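Local coordinates for enoyl-acyl carrier protein reductase (Uncultured bacterium, PDB 6KIA) that reduces enoyl-acyl carrier protein, probably with NADH as hydride donor in fatty acid synthesis, and is a novel reductase type linked to triclosan resistance, at residues M203-V208 / Y260-A265; T209-L214 / K266-R271; Y236-Y241 / A283-C288. One frame throughout, in Å; residues are numbered along the deposited sequence.

Interaction 1: M203-V208 / Y260-A265; sequences MNFDEV and YTQGKA. With NAI (1,4-dihydronicotinamide adenine dinucleotide), chain D.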
loop_
_atom_site.group_PDB
_atom_site.type_symbol
_atom_site.label_atom_id
_atom_site.label_comp_id
_atom_site.label_asym_id
_atom_site.label_seq_id
_atom_site.Cartn_x
_atom_site.Cartn_y
_atom_site.Cartn_z
ATOM N N MET A 203 1.247 4.661 16.709
ATOM C CA MET A 203 0.662 3.461 17.327
ATOM C C MET A 203 -0.489 2.902 16.461
ATOM O O MET A 203 -0.610 1.673 16.226
ATOM C CB MET A 203 0.164 3.794 18.733
ATOM C CG MET A 203 1.276 4.215 19.658
ATOM S SD MET A 203 0.631 4.724 21.260
ATOM C CE MET A 203 -0.724 3.594 21.455
ATOM N N ASN A 204 -1.326 3.814 15.970
ATOM C CA ASN A 204 -2.444 3.385 15.135
ATOM C C ASN A 204 -1.959 2.798 13.808
ATOM O O ASN A 204 -2.515 1.809 13.320
ATOM C CB ASN A 204 -3.399 4.549 14.874
ATOM C CG ASN A 204 -4.854 4.110 14.843
ATOM O OD1 ASN A 204 -5.240 3.120 15.481
ATOM N ND2 ASN A 204 -5.667 4.839 14.099
ATOM N N PHE A 205 -0.906 3.392 13.244
ATOM C CA PHE A 205 -0.287 2.884 12.015
ATOM C C PHE A 205 0.211 1.457 12.245
ATOM O O PHE A 205 -0.024 0.567 11.419
ATOM C CB PHE A 205 0.907 3.748 11.559
ATOM C CG PHE A 205 0.541 5.064 10.892
ATOM C CD1 PHE A 205 -0.767 5.506 10.805
ATOM C CD2 PHE A 205 1.555 5.864 10.356
ATOM C CE1 PHE A 205 -1.054 6.742 10.185
ATOM C CE2 PHE A 205 1.277 7.098 9.737
ATOM C CZ PHE A 205 -0.026 7.528 9.657
ATOM N N ASP A 206 0.911 1.224 13.356
ATOM C CA ASP A 206 1.359 -0.143 13.633
ATOM C C ASP A 206 0.165 -1.085 13.655
ATOM O O ASP A 206 0.240 -2.193 13.098
ATOM C CB ASP A 206 2.106 -0.246 14.963
ATOM C CG ASP A 206 3.588 0.067 14.853
ATOM O OD1 ASP A 206 4.099 0.329 13.741
ATOM O OD2 ASP A 206 4.255 0.054 15.913
ATOM N N GLU A 207 -0.940 -0.663 14.274
ATOM C CA GLU A 207 -2.093 -1.572 14.362
ATOM C C GLU A 207 -2.697 -1.897 12.980
ATOM O O GLU A 207 -2.931 -3.078 12.639
ATOM C CB GLU A 207 -3.189 -0.988 15.261
ATOM C CG GLU A 207 -2.904 -0.991 16.752
ATOM C CD GLU A 207 -2.366 -2.309 17.279
ATOM O OE1 GLU A 207 -2.733 -3.380 16.739
ATOM O OE2 GLU A 207 -1.624 -2.277 18.287
ATOM N N VAL A 208 -2.961 -0.863 12.192
ATOM C CA VAL A 208 -3.654 -1.030 10.908
ATOM C C VAL A 208 -2.772 -1.617 9.803
ATOM O O VAL A 208 -3.185 -2.519 9.073
ATOM C CB VAL A 208 -4.223 0.328 10.392
ATOM C CG1 VAL A 208 -4.956 0.122 9.062
ATOM C CG2 VAL A 208 -5.147 0.990 11.456
ATOM N N TYR A 260 8.280 9.038 4.518
ATOM C CA TYR A 260 7.197 8.062 4.528
ATOM C C TYR A 260 6.820 7.673 5.952
ATOM O O TYR A 260 7.472 6.842 6.577
ATOM C CB TYR A 260 7.614 6.843 3.714
ATOM C CG TYR A 260 6.542 5.822 3.547
ATOM C CD1 TYR A 260 5.492 6.026 2.662
ATOM C CD2 TYR A 260 6.586 4.636 4.266
ATOM C CE1 TYR A 260 4.493 5.064 2.503
ATOM C CE2 TYR A 260 5.600 3.676 4.107
ATOM C CZ TYR A 260 4.563 3.902 3.237
ATOM O OH TYR A 260 3.588 2.929 3.101
ATOM N N THR A 261 5.747 8.273 6.454
ATOM C CA THR A 261 5.399 8.197 7.865
ATOM C C THR A 261 4.980 6.796 8.298
ATOM O O THR A 261 5.047 6.478 9.481
ATOM C CB THR A 261 4.293 9.200 8.184
ATOM O OG1 THR A 261 3.125 8.889 7.419
ATOM C CG2 THR A 261 4.771 10.571 7.797
ATOM N N GLN A 262 4.564 5.974 7.338
ATOM C CA GLN A 262 4.135 4.595 7.603
ATOM C C GLN A 262 5.343 3.643 7.623
ATOM O O GLN A 262 5.185 2.415 7.710
ATOM C CB GLN A 262 3.150 4.148 6.516
ATOM C CG GLN A 262 1.751 4.721 6.662
ATOM C CD GLN A 262 0.825 3.956 7.590
ATOM O OE1 GLN A 262 1.191 2.943 8.207
ATOM N NE2 GLN A 262 -0.402 4.456 7.705
ATOM N N GLY A 263 6.548 4.204 7.536
ATOM C CA GLY A 263 7.757 3.414 7.361
ATOM C C GLY A 263 8.042 2.422 8.474
ATOM O O GLY A 263 8.372 1.261 8.228
ATOM N N LYS A 264 7.927 2.884 9.706
ATOM C CA LYS A 264 8.090 1.997 10.862
ATOM C C LYS A 264 7.099 0.823 10.832
ATOM O O LYS A 264 7.462 -0.328 11.129
ATOM C CB LYS A 264 7.947 2.797 12.159
ATOM C CG LYS A 264 9.105 3.737 12.427
ATOM C CD LYS A 264 10.362 2.931 12.731
ATOM C CE LYS A 264 11.568 3.814 13.017
ATOM N NZ LYS A 264 12.787 2.972 13.209
ATOM N N ALA A 265 5.841 1.119 10.510
ATOM C CA ALA A 265 4.813 0.070 10.450
ATOM C C ALA A 265 5.103 -0.900 9.310
ATOM O O ALA A 265 4.894 -2.105 9.450
ATOM C CB ALA A 265 3.424 0.687 10.288
HETATM P PA NAI D . -6.202 1.948 -1.235
HETATM O O1A NAI D . -6.941 1.470 -2.447
HETATM O O2A NAI D . -6.755 3.171 -0.530
HETATM O O5B NAI D . -6.081 0.709 -0.245
HETATM C C5B NAI D . -6.045 0.927 1.151
HETATM C C4B NAI D . -6.419 -0.465 1.746
HETATM O O4B NAI D . -6.253 -0.307 3.281
HETATM C C3B NAI D . -7.639 -0.798 1.519
HETATM O O3B NAI D . -7.781 -2.246 1.220
HETATM C C2B NAI D . -8.447 -0.419 2.912
HETATM O O2B NAI D . -9.724 -1.156 2.952
HETATM C C1B NAI D . -7.613 -0.742 3.838
HETATM N N9A NAI D . -7.759 0.121 5.028
HETATM C C8A NAI D . -7.549 1.425 5.281
HETATM N N7A NAI D . -7.864 1.654 6.554
HETATM C C5A NAI D . -8.265 0.481 7.100
HETATM C C6A NAI D . -8.691 0.240 8.397
HETATM N N6A NAI D . -8.852 1.071 9.557
HETATM N N1A NAI D . -9.051 -1.013 8.723
HETATM C C2A NAI D . -9.003 -2.011 7.785
HETATM N N3A NAI D . -8.574 -1.767 6.491
HETATM C C4A NAI D . -8.209 -0.488 6.165
HETATM O O3 NAI D . -4.637 2.333 -1.603
HETATM P PN NAI D . -3.392 1.364 -1.941
HETATM O O1N NAI D . -3.718 0.479 -3.104
HETATM O O2N NAI D . -2.255 2.337 -2.208
HETATM O O5D NAI D . -3.102 0.496 -0.634
HETATM C C5D NAI D . -3.081 -0.921 -0.675
HETATM C C4D NAI D . -1.725 -1.386 -0.098
HETATM O O4D NAI D . -0.770 -1.057 -0.947
HETATM C C3D NAI D . -1.401 -0.637 1.193
HETATM O O3D NAI D . -0.976 -1.492 2.200
HETATM C C2D NAI D . -0.219 0.250 0.743
HETATM O O2D NAI D . 0.542 0.678 1.927
HETATM C C1D NAI D . 0.441 -0.508 -0.093
HETATM N N1N NAI D . 1.343 0.234 -0.974
HETATM C C2N NAI D . 0.961 1.408 -1.589
HETATM C C3N NAI D . 1.880 2.114 -2.375
HETATM C C7N NAI D . 1.478 3.397 -3.100
HETATM O O7N NAI D . 2.332 4.174 -3.519
HETATM N N7N NAI D . 0.099 3.673 -3.290
HETATM C C4N NAI D . 3.173 1.650 -2.575
HETATM C C5N NAI D . 3.534 0.432 -1.988
HETATM C C6N NAI D . 2.618 -0.262 -1.189
HETATM O O HOH W 1 6.698 -0.316 13.888
#
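Phe205 has CG beside its backbone N and anti to the carbonyl carbon (chi1 -76°), which sends the ring from helix 196-219 toward segment 260-265. Gln262 has a similar first torsion, and its chain then bends at chi2 (-85°). The bend lays the amide flat over one face of the Phe205 ring, the planes 15° apart. NE2 of Gln262 sits over the ring centre, 3.2 Å above its plane. CG of Gln262 adds a CH-pi contact over the ring face, 4.2 Å from the Phe205 centroid. Thr261 meets the ring at its edge, with its OG1 3.5 Å from Phe205 CE2.

The backbones come closest at Asp206 and Ala265, whose CA atoms are 4.7 Å apart. The Ala265 methyl points at the other helix, with CB 3.6 Å from Phe205 O and beside Asp206 OD1. The carboxylate of Asp206 reaches over the start of helix 263-278. Its OD1 accepts a hydrogen bond from a water 2.7 Å away, which also bonds weakly to Lys264 O.

Gln262 is the third residue of a type I turn from Tyr260 to Gly263 and the N-cap residue of helix 263-278. Its amide is held at both ends: OE1 bonds to Thr209 and NE2 to Gly163 O. Thr261 OG1 bonds to Tyr179. Val208 packs against the adenine of NADH, and Tyr260 lies near the nicotinamide ribose. No direct hydrogen bond joins the two segments. The contact therefore rests on stacking, close packing and one water bridge, weak on its Lys264 side, with outside hydrogen bonds fixing the rotation of the buried Gln262 amide.

Interaction 2: T209-L214 / K266-R271; sequences TANTFL and KMRLER. With NAI (1,4-dihydronicotinamide adenine dinucleotide), chain D.
Leu269 and Ala210 form the tight part of this contact between two nearly parallel helices. The short helix axes approach to 7.9 Å at 19°. Ala210 has only a methyl, so its CA comes within 4.4 Å of Leu269 CA. CD1 of Leu269 presses on Phe213, 3.5 Å from its CB. Thr209 turns its CG2 methyl against CD and CE of Lys266, whose chain bends at chi2. Lys266 NZ bonds to O2D and O3D of the nicotinamide ribose of NADH, to Tyr239 O and to a water: four acceptors for at most three protons, which are probably shared. That water lies 2.7 Å from Thr209 O, one of several acceptors competing for its protons.

The other side is looser and partly exposed. Arg268 is extended from CG to NE and passes along the Ala210 methyl. Its NE donates to Asn211 OD1 at 2.9 Å, nearly straight (165°), in the guanidinium plane and on a carbonyl lone pair. The two planes stand 78° apart. A water bridges the same OD1 to Arg268 NH2.

Helices 196-219 and 263-278 lie side by side against the sheet. Phe213 touches Ala238 and Ala283, and Leu269 packs on Ala238 and Val285, so both cover strands 234-240 and 283-287.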
loop_
_atom_site.group_PDB
_atom_site.type_symbol
_atom_site.label_atom_id
_atom_site.label_comp_id
_atom_site.label_asym_id
_atom_site.label_seq_id
_atom_site.Cartn_x
_atom_site.Cartn_y
_atom_site.Cartn_z
ATOM N N THR A 209 -1.569 -1.073 9.669
ATOM C CA THR A 209 -0.671 -1.371 8.564
ATOM C C THR A 209 0.133 -2.638 8.801
ATOM O O THR A 209 0.492 -3.337 7.851
ATOM C CB THR A 209 0.268 -0.170 8.333
ATOM O OG1 THR A 209 -0.555 0.975 8.069
ATOM C CG2 THR A 209 1.252 -0.400 7.188
ATOM N N ALA A 210 0.382 -2.965 10.069
ATOM C CA ALA A 210 1.247 -4.107 10.365
ATOM C C ALA A 210 0.552 -5.226 11.136
ATOM O O ALA A 210 0.490 -6.370 10.663
ATOM C CB ALA A 210 2.495 -3.629 11.136
ATOM N N ASN A 211 0.041 -4.923 12.324
ATOM C CA ASN A 211 -0.479 -5.982 13.186
ATOM C C ASN A 211 -1.699 -6.729 12.634
ATOM O O ASN A 211 -1.909 -7.889 12.962
ATOM C CB ASN A 211 -0.791 -5.402 14.558
ATOM C CG ASN A 211 0.467 -4.936 15.269
ATOM O OD1 ASN A 211 1.570 -5.375 14.940
ATOM N ND2 ASN A 211 0.311 -4.040 16.236
ATOM N N THR A 212 -2.482 -6.074 11.785
ATOM C CA THR A 212 -3.562 -6.740 11.064
ATOM C C THR A 212 -3.078 -7.973 10.267
ATOM O O THR A 212 -3.835 -8.929 10.109
ATOM C CB THR A 212 -4.243 -5.777 10.082
ATOM O OG1 THR A 212 -3.238 -5.132 9.287
ATOM C CG2 THR A 212 -5.013 -4.702 10.836
ATOM N N PHE A 213 -1.849 -7.938 9.738
ATOM C CA PHE A 213 -1.279 -9.092 9.030
ATOM C C PHE A 213 -1.054 -10.241 9.986
ATOM O O PHE A 213 -1.313 -11.398 9.649
ATOM C CB PHE A 213 0.027 -8.701 8.337
ATOM C CG PHE A 213 0.512 -9.675 7.297
ATOM C CD1 PHE A 213 -0.342 -10.185 6.312
ATOM C CD2 PHE A 213 1.858 -9.982 7.223
ATOM C CE1 PHE A 213 0.142 -11.044 5.315
ATOM C CE2 PHE A 213 2.343 -10.844 6.241
ATOM C CZ PHE A 213 1.486 -11.366 5.278
ATOM N N LEU A 214 -0.574 -9.914 11.186
ATOM C CA LEU A 214 -0.379 -10.933 12.206
ATOM C C LEU A 214 -1.726 -11.518 12.602
ATOM O O LEU A 214 -1.840 -12.727 12.785
ATOM C CB LEU A 214 0.328 -10.374 13.451
ATOM C CG LEU A 214 0.432 -11.385 14.606
ATOM C CD1 LEU A 214 1.371 -12.537 14.228
ATOM C CD2 LEU A 214 0.873 -10.723 15.906
ATOM N N LYS A 266 5.595 -0.391 8.174
ATOM C CA LYS A 266 5.913 -1.297 7.060
ATOM C C LYS A 266 7.096 -2.217 7.430
ATOM O O LYS A 266 7.171 -3.349 6.960
ATOM C CB LYS A 266 6.228 -0.521 5.777
ATOM C CG LYS A 266 4.983 0.147 5.128
ATOM C CD LYS A 266 3.964 -0.936 4.706
ATOM C CE LYS A 266 2.839 -0.328 3.868
ATOM N NZ LYS A 266 1.765 -1.298 3.484
ATOM N N MET A 267 8.038 -1.729 8.245
ATOM C CA MET A 267 9.132 -2.626 8.636
ATOM C C MET A 267 8.656 -3.646 9.677
ATOM O O MET A 267 9.145 -4.790 9.727
ATOM C CB MET A 267 10.338 -1.829 9.131
ATOM C CG MET A 267 11.062 -1.190 7.961
ATOM S SD MET A 267 12.558 -0.270 8.446
ATOM C CE MET A 267 11.835 1.094 9.333
ATOM N N ARG A 268 7.670 -3.262 10.474
ATOM C CA ARG A 268 7.078 -4.220 11.398
ATOM C C ARG A 268 6.302 -5.300 10.628
ATOM O O ARG A 268 6.340 -6.483 10.971
ATOM C CB ARG A 268 6.153 -3.512 12.383
ATOM C CG ARG A 268 5.590 -4.422 13.455
ATOM C CD ARG A 268 4.743 -3.643 14.455
ATOM N NE ARG A 268 4.285 -4.518 15.528
ATOM C CZ ARG A 268 4.987 -4.791 16.626
ATOM N NH1 ARG A 268 6.171 -4.225 16.829
ATOM N NH2 ARG A 268 4.489 -5.616 17.530
ATOM N N LEU A 269 5.644 -4.884 9.552
ATOM C CA LEU A 269 4.968 -5.814 8.645
ATOM C C LEU A 269 5.947 -6.846 8.079
ATOM O O LEU A 269 5.669 -8.062 8.074
ATOM C CB LEU A 269 4.302 -5.035 7.507
ATOM C CG LEU A 269 3.598 -5.838 6.409
ATOM C CD1 LEU A 269 2.304 -6.449 6.957
ATOM C CD2 LEU A 269 3.332 -4.946 5.191
ATOM N N GLU A 270 7.091 -6.360 7.613
ATOM C CA GLU A 270 8.154 -7.250 7.141
ATOM C C GLU A 270 8.577 -8.244 8.225
ATOM O O GLU A 270 8.709 -9.444 7.964
ATOM C CB GLU A 270 9.361 -6.444 6.683
ATOM C CG GLU A 270 9.098 -5.646 5.429
ATOM C CD GLU A 270 10.208 -4.677 5.118
ATOM O OE1 GLU A 270 11.029 -4.398 6.023
ATOM O OE2 GLU A 270 10.236 -4.171 3.987
ATOM N N ARG A 271 8.792 -7.739 9.442
ATOM C CA ARG A 271 9.200 -8.634 10.532
ATOM C C ARG A 271 8.152 -9.717 10.837
ATOM O O ARG A 271 8.502 -10.859 11.132
ATOM C CB ARG A 271 9.511 -7.844 11.800
ATOM C CG ARG A 271 10.769 -7.009 11.683
ATOM C CD ARG A 271 11.248 -6.458 13.032
ATOM N NE ARG A 271 10.243 -5.701 13.780
ATOM C CZ ARG A 271 10.004 -4.403 13.623
ATOM N NH1 ARG A 271 10.688 -3.702 12.725
ATOM N NH2 ARG A 271 9.080 -3.812 14.365
HETATM P PA NAI D . -6.202 1.948 -1.235
HETATM O O1A NAI D . -6.941 1.470 -2.447
HETATM O O2A NAI D . -6.755 3.171 -0.530
HETATM O O5B NAI D . -6.081 0.709 -0.245
HETATM C C5B NAI D . -6.045 0.927 1.151
HETATM C C4B NAI D . -6.419 -0.465 1.746
HETATM O O4B NAI D . -6.253 -0.307 3.281
HETATM C C3B NAI D . -7.639 -0.798 1.519
HETATM O O3B NAI D . -7.781 -2.246 1.220
HETATM C C2B NAI D . -8.447 -0.419 2.912
HETATM O O2B NAI D . -9.724 -1.156 2.952
HETATM C C1B NAI D . -7.613 -0.742 3.838
HETATM N N9A NAI D . -7.759 0.121 5.028
HETATM C C8A NAI D . -7.549 1.425 5.281
HETATM N N7A NAI D . -7.864 1.654 6.554
HETATM C C5A NAI D . -8.265 0.481 7.100
HETATM C C6A NAI D . -8.691 0.240 8.397
HETATM N N6A NAI D . -8.852 1.071 9.557
HETATM N N1A NAI D . -9.051 -1.013 8.723
HETATM C C2A NAI D . -9.003 -2.011 7.785
HETATM N N3A NAI D . -8.574 -1.767 6.491
HETATM C C4A NAI D . -8.209 -0.488 6.165
HETATM O O3 NAI D . -4.637 2.333 -1.603
HETATM P PN NAI D . -3.392 1.364 -1.941
HETATM O O1N NAI D . -3.718 0.479 -3.104
HETATM O O2N NAI D . -2.255 2.337 -2.208
HETATM O O5D NAI D . -3.102 0.496 -0.634
HETATM C C5D NAI D . -3.081 -0.921 -0.675
HETATM C C4D NAI D . -1.725 -1.386 -0.098
HETATM O O4D NAI D . -0.770 -1.057 -0.947
HETATM C C3D NAI D . -1.401 -0.637 1.193
HETATM O O3D NAI D . -0.976 -1.492 2.200
HETATM C C2D NAI D . -0.219 0.250 0.743
HETATM O O2D NAI D . 0.542 0.678 1.927
HETATM C C1D NAI D . 0.441 -0.508 -0.093
HETATM N N1N NAI D . 1.343 0.234 -0.974
HETATM C C2N NAI D . 0.961 1.408 -1.589
HETATM C C3N NAI D . 1.880 2.114 -2.375
HETATM C C7N NAI D . 1.478 3.397 -3.100
HETATM O O7N NAI D . 2.332 4.174 -3.519
HETATM N N7N NAI D . 0.099 3.673 -3.290
HETATM C C4N NAI D . 3.173 1.650 -2.575
HETATM C C5N NAI D . 3.534 0.432 -1.988
HETATM C C6N NAI D . 2.618 -0.262 -1.189
HETATM O O HOH W 2 0.263 -2.963 5.202
HETATM O O HOH W 3 2.653 -7.706 16.128
#

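Interaction 3: Y236-Y241 / A283-C288; sequences YSAYGY and ATVYNC. With NAI (1,4-dihydronicotinamide adenine dinucleotide), chain D.
Five backbone hydrogen bonds join strands 234-240 and 283-287 in parallel register. They alternate in direction: Thr284 N to Tyr236 O, Ala238 N to Thr284 O, Tyr286 N to Ala238 O, Gly240 N to Tyr286 O, and Cys288 N to Gly240 O. Tyr286 N to Ala238 O is 2.8 Å long and almost straight (177°). Gly240 N to Tyr286 O is the shortest at 2.7 Å, with the donor well above the carbonyl plane. CA-H...O contacts support the ladder, such as Asn287 CA to Gly240 O at 3.4 Å.

Apolar contacts lie on both faces. On one, Ala238 CB meets Val285 CG2 at 4.2 Å, and Val285 CG1 lies 3.6 Å from Gly240 CA. Leu269 of helix 263-278 covers this face. On the other, Ser237 CB touches the ring edge of Tyr286 at CE1. Cys288 SG makes an oblique sulfur-aromatic contact with Tyr239, 3.9 Å from its CD1. Met410 of helix 394-413 packs on this side.

Among polar groups, Asn287 ND2 bonds to Glu270 and Tyr241 OH to Glu290, both outside the pair. Asn287 OD1 leans on Gly240, 3.2 Å from its C. Tyr241 has CG anti to its backbone N (chi1 179°), which sets its ring edge at Cys288 O.

Cofactor contacts gather at the C-terminal ends of the strands, the usual cofactor edge of a Rossmann-type sheet. Gly240 O is 3.1 Å from NAI C6N. Tyr241 CB and Cys288 O lie near C5N, and Tyr239 CB lies beside the ribose. The backbone ladder thus holds the Gly240 carbonyl at the C6N edge of the nicotinamide ring, where it may favour positive charge as NADH is oxidised.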
loop_
_atom_site.group_PDB
_atom_site.type_symbol
_atom_site.label_atom_id
_atom_site.label_comp_id
_atom_site.label_asym_id
_atom_site.label_seq_id
_atom_site.Cartn_x
_atom_site.Cartn_y
_atom_site.Cartn_z
ATOM N N TYR A 236 0.045 -16.317 2.057
ATOM C CA TYR A 236 -0.317 -14.961 2.504
ATOM C C TYR A 236 0.528 -13.966 1.737
ATOM O O TYR A 236 1.725 -14.191 1.561
ATOM C CB TYR A 236 -0.078 -14.767 3.999
ATOM C CG TYR A 236 -0.840 -15.761 4.842
ATOM C CD1 TYR A 236 -0.322 -17.031 5.070
ATOM C CD2 TYR A 236 -2.088 -15.448 5.375
ATOM C CE1 TYR A 236 -1.024 -17.962 5.819
ATOM C CE2 TYR A 236 -2.786 -16.381 6.134
ATOM C CZ TYR A 236 -2.246 -17.624 6.340
ATOM O OH TYR A 236 -2.930 -18.551 7.096
ATOM N N SER A 237 -0.094 -12.898 1.249
ATOM C CA SER A 237 0.672 -11.827 0.609
ATOM C C SER A 237 0.297 -10.523 1.297
ATOM O O SER A 237 -0.790 -10.412 1.882
ATOM C CB SER A 237 0.374 -11.756 -0.890
ATOM O OG SER A 237 -0.972 -11.342 -1.110
ATOM N N ALA A 238 1.197 -9.543 1.247
ATOM C CA ALA A 238 0.899 -8.201 1.719
ATOM C C ALA A 238 1.587 -7.229 0.781
ATOM O O ALA A 238 2.605 -7.556 0.171
ATOM C CB ALA A 238 1.372 -7.976 3.167
ATOM N N TYR A 239 1.033 -6.031 0.679
ATOM C CA TYR A 239 1.647 -4.966 -0.108
ATOM C C TYR A 239 2.516 -4.132 0.819
ATOM O O TYR A 239 2.013 -3.521 1.756
ATOM C CB TYR A 239 0.591 -4.090 -0.782
ATOM C CG TYR A 239 -0.136 -4.759 -1.928
ATOM C CD1 TYR A 239 0.359 -4.685 -3.231
ATOM C CD2 TYR A 239 -1.325 -5.463 -1.705
ATOM C CE1 TYR A 239 -0.300 -5.299 -4.277
ATOM C CE2 TYR A 239 -1.981 -6.087 -2.755
ATOM C CZ TYR A 239 -1.473 -5.989 -4.019
ATOM O OH TYR A 239 -2.120 -6.605 -5.068
ATOM N N GLY A 240 3.819 -4.129 0.570
ATOM C CA GLY A 240 4.704 -3.343 1.398
ATOM C C GLY A 240 5.149 -2.126 0.635
ATOM O O GLY A 240 5.039 -2.087 -0.588
ATOM N N TYR A 241 5.628 -1.115 1.359
ATOM C CA TYR A 241 6.423 -0.063 0.707
ATOM C C TYR A 241 7.710 0.104 1.511
ATOM O O TYR A 241 7.655 0.233 2.734
ATOM C CB TYR A 241 5.696 1.280 0.622
ATOM C CG TYR A 241 6.587 2.315 -0.044
ATOM C CD1 TYR A 241 6.901 2.204 -1.395
ATOM C CD2 TYR A 241 7.147 3.362 0.687
ATOM C CE1 TYR A 241 7.738 3.107 -2.014
ATOM C CE2 TYR A 241 7.978 4.281 0.074
ATOM C CZ TYR A 241 8.267 4.160 -1.272
ATOM O OH TYR A 241 9.107 5.067 -1.910
ATOM N N ALA A 283 4.244 -16.682 4.019
ATOM C CA ALA A 283 3.795 -15.290 4.044
ATOM C C ALA A 283 4.870 -14.406 3.415
ATOM O O ALA A 283 6.039 -14.492 3.794
ATOM C CB ALA A 283 3.496 -14.859 5.484
ATOM N N THR A 284 4.483 -13.575 2.444
ATOM C CA THR A 284 5.429 -12.749 1.726
ATOM C C THR A 284 4.914 -11.307 1.633
ATOM O O THR A 284 3.779 -11.061 1.202
ATOM C CB THR A 284 5.700 -13.307 0.307
ATOM O OG1 THR A 284 6.234 -14.648 0.403
ATOM C CG2 THR A 284 6.691 -12.415 -0.466
ATOM N N VAL A 285 5.757 -10.369 2.040
ATOM C CA VAL A 285 5.511 -8.952 1.794
ATOM C C VAL A 285 6.150 -8.572 0.483
ATOM O O VAL A 285 7.343 -8.808 0.274
ATOM C CB VAL A 285 6.096 -8.052 2.904
ATOM C CG1 VAL A 285 5.976 -6.573 2.517
ATOM C CG2 VAL A 285 5.407 -8.341 4.240
ATOM N N TYR A 286 5.357 -7.997 -0.412
ATOM C CA TYR A 286 5.883 -7.535 -1.688
ATOM C C TYR A 286 6.048 -6.047 -1.613
ATOM O O TYR A 286 5.060 -5.320 -1.563
ATOM C CB TYR A 286 4.950 -7.935 -2.846
ATOM C CG TYR A 286 4.882 -9.436 -3.065
ATOM C CD1 TYR A 286 3.950 -10.224 -2.378
ATOM C CD2 TYR A 286 5.769 -10.057 -3.916
ATOM C CE1 TYR A 286 3.907 -11.594 -2.576
ATOM C CE2 TYR A 286 5.733 -11.428 -4.121
ATOM C CZ TYR A 286 4.812 -12.178 -3.465
ATOM O OH TYR A 286 4.805 -13.547 -3.698
ATOM N N ASN A 287 7.300 -5.599 -1.570
ATOM C CA ASN A 287 7.585 -4.158 -1.524
ATOM C C ASN A 287 7.465 -3.566 -2.919
ATOM O O ASN A 287 8.302 -3.813 -3.807
ATOM C CB ASN A 287 8.957 -3.890 -0.912
ATOM C CG ASN A 287 8.941 -4.001 0.598
ATOM O OD1 ASN A 287 7.965 -3.590 1.260
ATOM N ND2 ASN A 287 10.002 -4.585 1.167
ATOM N N CYS A 288 6.374 -2.840 -3.126
ATOM C CA CYS A 288 5.967 -2.397 -4.469
ATOM C C CYS A 288 6.297 -0.943 -4.753
ATOM O O CYS A 288 6.523 -0.174 -3.819
ATOM C CB CYS A 288 4.461 -2.626 -4.646
ATOM S SG CYS A 288 3.996 -4.403 -4.704
HETATM P PA NAI D . -6.202 1.948 -1.235
HETATM O O1A NAI D . -6.941 1.470 -2.447
HETATM O O2A NAI D . -6.755 3.171 -0.530
HETATM O O5B NAI D . -6.081 0.709 -0.245
HETATM C C5B NAI D . -6.045 0.927 1.151
HETATM C C4B NAI D . -6.419 -0.465 1.746
HETATM O O4B NAI D . -6.253 -0.307 3.281
HETATM C C3B NAI D . -7.639 -0.798 1.519
HETATM O O3B NAI D . -7.781 -2.246 1.220
HETATM C C2B NAI D . -8.447 -0.419 2.912
HETATM O O2B NAI D . -9.724 -1.156 2.952
HETATM C C1B NAI D . -7.613 -0.742 3.838
HETATM N N9A NAI D . -7.759 0.121 5.028
HETATM C C8A NAI D . -7.549 1.425 5.281
HETATM N N7A NAI D . -7.864 1.654 6.554
HETATM C C5A NAI D . -8.265 0.481 7.100
HETATM C C6A NAI D . -8.691 0.240 8.397
HETATM N N6A NAI D . -8.852 1.071 9.557
HETATM N N1A NAI D . -9.051 -1.013 8.723
HETATM C C2A NAI D . -9.003 -2.011 7.785
HETATM N N3A NAI D . -8.574 -1.767 6.491
HETATM C C4A NAI D . -8.209 -0.488 6.165
HETATM O O3 NAI D . -4.637 2.333 -1.603
HETATM P PN NAI D . -3.392 1.364 -1.941
HETATM O O1N NAI D . -3.718 0.479 -3.104
HETATM O O2N NAI D . -2.255 2.337 -2.208
HETATM O O5D NAI D . -3.102 0.496 -0.634
HETATM C C5D NAI D . -3.081 -0.921 -0.675
HETATM C C4D NAI D . -1.725 -1.386 -0.098
HETATM O O4D NAI D . -0.770 -1.057 -0.947
HETATM C C3D NAI D . -1.401 -0.637 1.193
HETATM O O3D NAI D . -0.976 -1.492 2.200
HETATM C C2D NAI D . -0.219 0.250 0.743
HETATM O O2D NAI D . 0.542 0.678 1.927
HETATM C C1D NAI D . 0.441 -0.508 -0.093
HETATM N N1N NAI D . 1.343 0.234 -0.974
HETATM C C2N NAI D . 0.961 1.408 -1.589
HETATM C C3N NAI D . 1.880 2.114 -2.375
HETATM C C7N NAI D . 1.478 3.397 -3.100
HETATM O O7N NAI D . 2.332 4.174 -3.519
HETATM N N7N NAI D . 0.099 3.673 -3.290
HETATM C C4N NAI D . 3.173 1.650 -2.575
HETATM C C5N NAI D . 3.534 0.432 -1.988
HETATM C C6N NAI D . 2.618 -0.262 -1.189
HETATM O O HOH W 4 3.972 -16.283 0.193
#

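In the fold
Interactions 1 and 2 hold the same two elements, helices 196-219 and 263-278, at successive levels. The backbone bond from Asn211 N to Asp206 O carries helix 196-219 from one to the other. Interaction 3 joins two strands of the sheet beneath them and is entirely buried. Interactions 1 and 2 are mainly buried but each has a more open, water-bridged side. Their chemistry differs: amide-ring stacking at the helix start in 1, aliphatic packing with one side-chain hydrogen bond in 2, and a backbone ladder in 3. Side-chain hydrogen bonds tie 1 to 2 and 2 to 3. Tyr260 meets Tyr241 edge-to-face between 1 and 3. All three touch NADH.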